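Local coordinates for protein abietadiene synthase, chloroplastic (Abies grandis, PDB 3S9V) that is a chloroplastic enzyme of the terpene synthase family, a largely helical protein with a metal-binding synthase domain, at residues K623-F628 against I700-K705. Numbering follows the deposited sequence.
Sequences KYVPSF and IQCYMK
The carbonyl oxygen of V625 is gripped by one bond across this contact: K705 NZ donates to V625 O over a short 2.6 Å. The ammonium meets the oxygen nearly along the C=O axis, at a C=O...N angle of 161°, so a lysine on a short helix holds the backbone of an irregular loop. K705 leaves the helix with CG anti to its backbone N and bends at chi3 (65°), which turns the amine onto the loop. On the way its CD passes V625 CG1 at 4.0 Å, the two side chains running in opposite directions. The same methyl lies 3.9 Å from C702 SG, and that sulfur also comes within 3.2 Å of P626 O. Farther along, C702 CB rests 4.0 Å from F628 CA, where the two backbones come nearest (F628 CA to C702 CA 5.0 Å). Y703 presents its ring edge to a face of F628 in a T-shaped stack, centroids 5.8 Å apart and planes at 79°. D706 accepts a hydrogen bond from F628 N, and H718 stacks on Y703. The loop starts from a Schellman motif at K623 and ends at the N-cap S627, whose OG makes a weak bond to E630 N, so the contact holds the connection between helices 599-621 and 628-638 against helix 699-706, with Y631 touching P626 and C702, and helix 712-736 packing against I700 and M704.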
loop_
_atom_site.group_PDB
_atom_site.type_symbol
_atom_site.label_atom_id
_atom_site.label_comp_id
_atom_site.label_asym_id
_atom_site.label_seq_id
_atom_site.Cartn_x
_atom_site.Cartn_y
_atom_site.Cartn_z
ATOM N N LYS A 623 -24.568 -14.115 37.789
ATOM C CA LYS A 623 -23.714 -12.945 37.961
ATOM C C LYS A 623 -22.309 -13.359 38.363
ATOM O O LYS A 623 -21.754 -12.872 39.348
ATOM C CB LYS A 623 -24.306 -12.000 39.012
ATOM C CG LYS A 623 -25.592 -11.314 38.570
ATOM C CD LYS A 623 -26.017 -10.263 39.574
ATOM C CE LYS A 623 -27.263 -9.523 39.117
ATOM N NZ LYS A 623 -27.633 -8.446 40.080
ATOM N N TYR A 624 -21.739 -14.271 37.584
ATOM C CA TYR A 624 -20.400 -14.776 37.839
ATOM C C TYR A 624 -19.399 -14.061 36.947
ATOM O O TYR A 624 -19.675 -13.772 35.781
ATOM C CB TYR A 624 -20.357 -16.284 37.569
ATOM C CG TYR A 624 -19.014 -16.934 37.822
ATOM C CD1 TYR A 624 -18.447 -16.937 39.097
ATOM C CD2 TYR A 624 -18.312 -17.552 36.786
ATOM C CE1 TYR A 624 -17.212 -17.540 39.337
ATOM C CE2 TYR A 624 -17.076 -18.159 37.013
ATOM C CZ TYR A 624 -16.531 -18.150 38.292
ATOM O OH TYR A 624 -15.309 -18.747 38.527
ATOM N N VAL A 625 -18.235 -13.763 37.506
ATOM C CA VAL A 625 -17.190 -13.099 36.755
ATOM C C VAL A 625 -15.981 -14.014 36.792
ATOM O O VAL A 625 -15.204 -13.990 37.740
ATOM C CB VAL A 625 -16.829 -11.746 37.377
ATOM C CG1 VAL A 625 -15.688 -11.110 36.606
ATOM C CG2 VAL A 625 -18.045 -10.837 37.375
ATOM N N PRO A 626 -15.811 -14.844 35.753
ATOM C CA PRO A 626 -14.680 -15.771 35.693
ATOM C C PRO A 626 -13.355 -15.050 35.534
ATOM O O PRO A 626 -13.326 -13.838 35.335
ATOM C CB PRO A 626 -15.019 -16.640 34.485
ATOM C CG PRO A 626 -15.732 -15.678 33.586
ATOM C CD PRO A 626 -16.646 -14.952 34.541
ATOM N N SER A 627 -12.261 -15.797 35.634
ATOM C CA SER A 627 -10.938 -15.220 35.467
ATOM C C SER A 627 -10.801 -14.827 33.999
ATOM O O SER A 627 -11.642 -15.187 33.173
ATOM C CB SER A 627 -9.858 -16.245 35.814
ATOM O OG SER A 627 -9.807 -17.278 34.842
ATOM N N PHE A 628 -9.737 -14.104 33.676
ATOM C CA PHE A 628 -9.499 -13.675 32.307
ATOM C C PHE A 628 -9.393 -14.872 31.350
ATOM O O PHE A 628 -10.158 -14.974 30.390
ATOM C CB PHE A 628 -8.218 -12.839 32.222
ATOM C CG PHE A 628 -7.955 -12.275 30.853
ATOM C CD1 PHE A 628 -8.737 -11.238 30.352
ATOM C CD2 PHE A 628 -6.942 -12.794 30.054
ATOM C CE1 PHE A 628 -8.512 -10.726 29.074
ATOM C CE2 PHE A 628 -6.710 -12.291 28.776
ATOM C CZ PHE A 628 -7.497 -11.253 28.286
ATOM N N ILE A 700 -11.910 -6.652 30.062
ATOM C CA ILE A 700 -11.397 -5.708 31.052
ATOM C C ILE A 700 -11.828 -6.050 32.474
ATOM O O ILE A 700 -10.986 -6.186 33.361
ATOM C CB ILE A 700 -11.840 -4.250 30.744
ATOM C CG1 ILE A 700 -11.246 -3.780 29.414
ATOM C CG2 ILE A 700 -11.362 -3.318 31.846
ATOM C CD1 ILE A 700 -11.807 -4.484 28.197
ATOM N N GLN A 701 -13.134 -6.193 32.684
ATOM C CA GLN A 701 -13.677 -6.511 34.002
ATOM C C GLN A 701 -13.007 -7.725 34.634
ATOM O O GLN A 701 -12.662 -7.715 35.822
ATOM C CB GLN A 701 -15.184 -6.749 33.904
ATOM C CG GLN A 701 -15.963 -5.519 33.458
ATOM C CD GLN A 701 -17.457 -5.773 33.320
ATOM O OE1 GLN A 701 -17.892 -6.541 32.460
ATOM N NE2 GLN A 701 -18.249 -5.126 34.171
ATOM N N CYS A 702 -12.817 -8.769 33.833
ATOM C CA CYS A 702 -12.198 -9.998 34.307
ATOM C C CYS A 702 -10.718 -9.829 34.615
ATOM O O CYS A 702 -10.217 -10.378 35.598
ATOM C CB CYS A 702 -12.382 -11.115 33.275
ATOM S SG CYS A 702 -14.091 -11.678 33.085
ATOM N N TYR A 703 -10.017 -9.071 33.780
ATOM C CA TYR A 703 -8.594 -8.873 34.002
ATOM C C TYR A 703 -8.411 -8.132 35.311
ATOM O O TYR A 703 -7.478 -8.398 36.076
ATOM C CB TYR A 703 -7.959 -8.066 32.868
ATOM C CG TYR A 703 -6.450 -8.066 32.954
ATOM C CD1 TYR A 703 -5.734 -9.252 32.815
ATOM C CD2 TYR A 703 -5.740 -6.900 33.230
ATOM C CE1 TYR A 703 -4.357 -9.282 32.952
ATOM C CE2 TYR A 703 -4.348 -6.919 33.369
ATOM C CZ TYR A 703 -3.669 -8.117 33.229
ATOM O OH TYR A 703 -2.301 -8.166 33.364
ATOM N N MET A 704 -9.318 -7.201 35.566
ATOM C CA MET A 704 -9.255 -6.418 36.782
ATOM C C MET A 704 -9.531 -7.296 37.997
ATOM O O MET A 704 -9.016 -7.033 39.082
ATOM C CB MET A 704 -10.247 -5.250 36.706
ATOM C CG MET A 704 -9.857 -4.192 35.677
ATOM S SD MET A 704 -11.044 -2.839 35.514
ATOM C CE MET A 704 -10.381 -1.664 36.698
ATOM N N LYS A 705 -10.326 -8.347 37.818
ATOM C CA LYS A 705 -10.622 -9.233 38.939
ATOM C C LYS A 705 -9.429 -10.137 39.239
ATOM O O LYS A 705 -9.251 -10.586 40.370
ATOM C CB LYS A 705 -11.854 -10.098 38.657
ATOM C CG LYS A 705 -12.521 -10.624 39.927
ATOM C CD LYS A 705 -13.308 -11.903 39.680
ATOM C CE LYS A 705 -12.378 -13.048 39.280
ATOM N NZ LYS A 705 -13.084 -14.357 39.158
#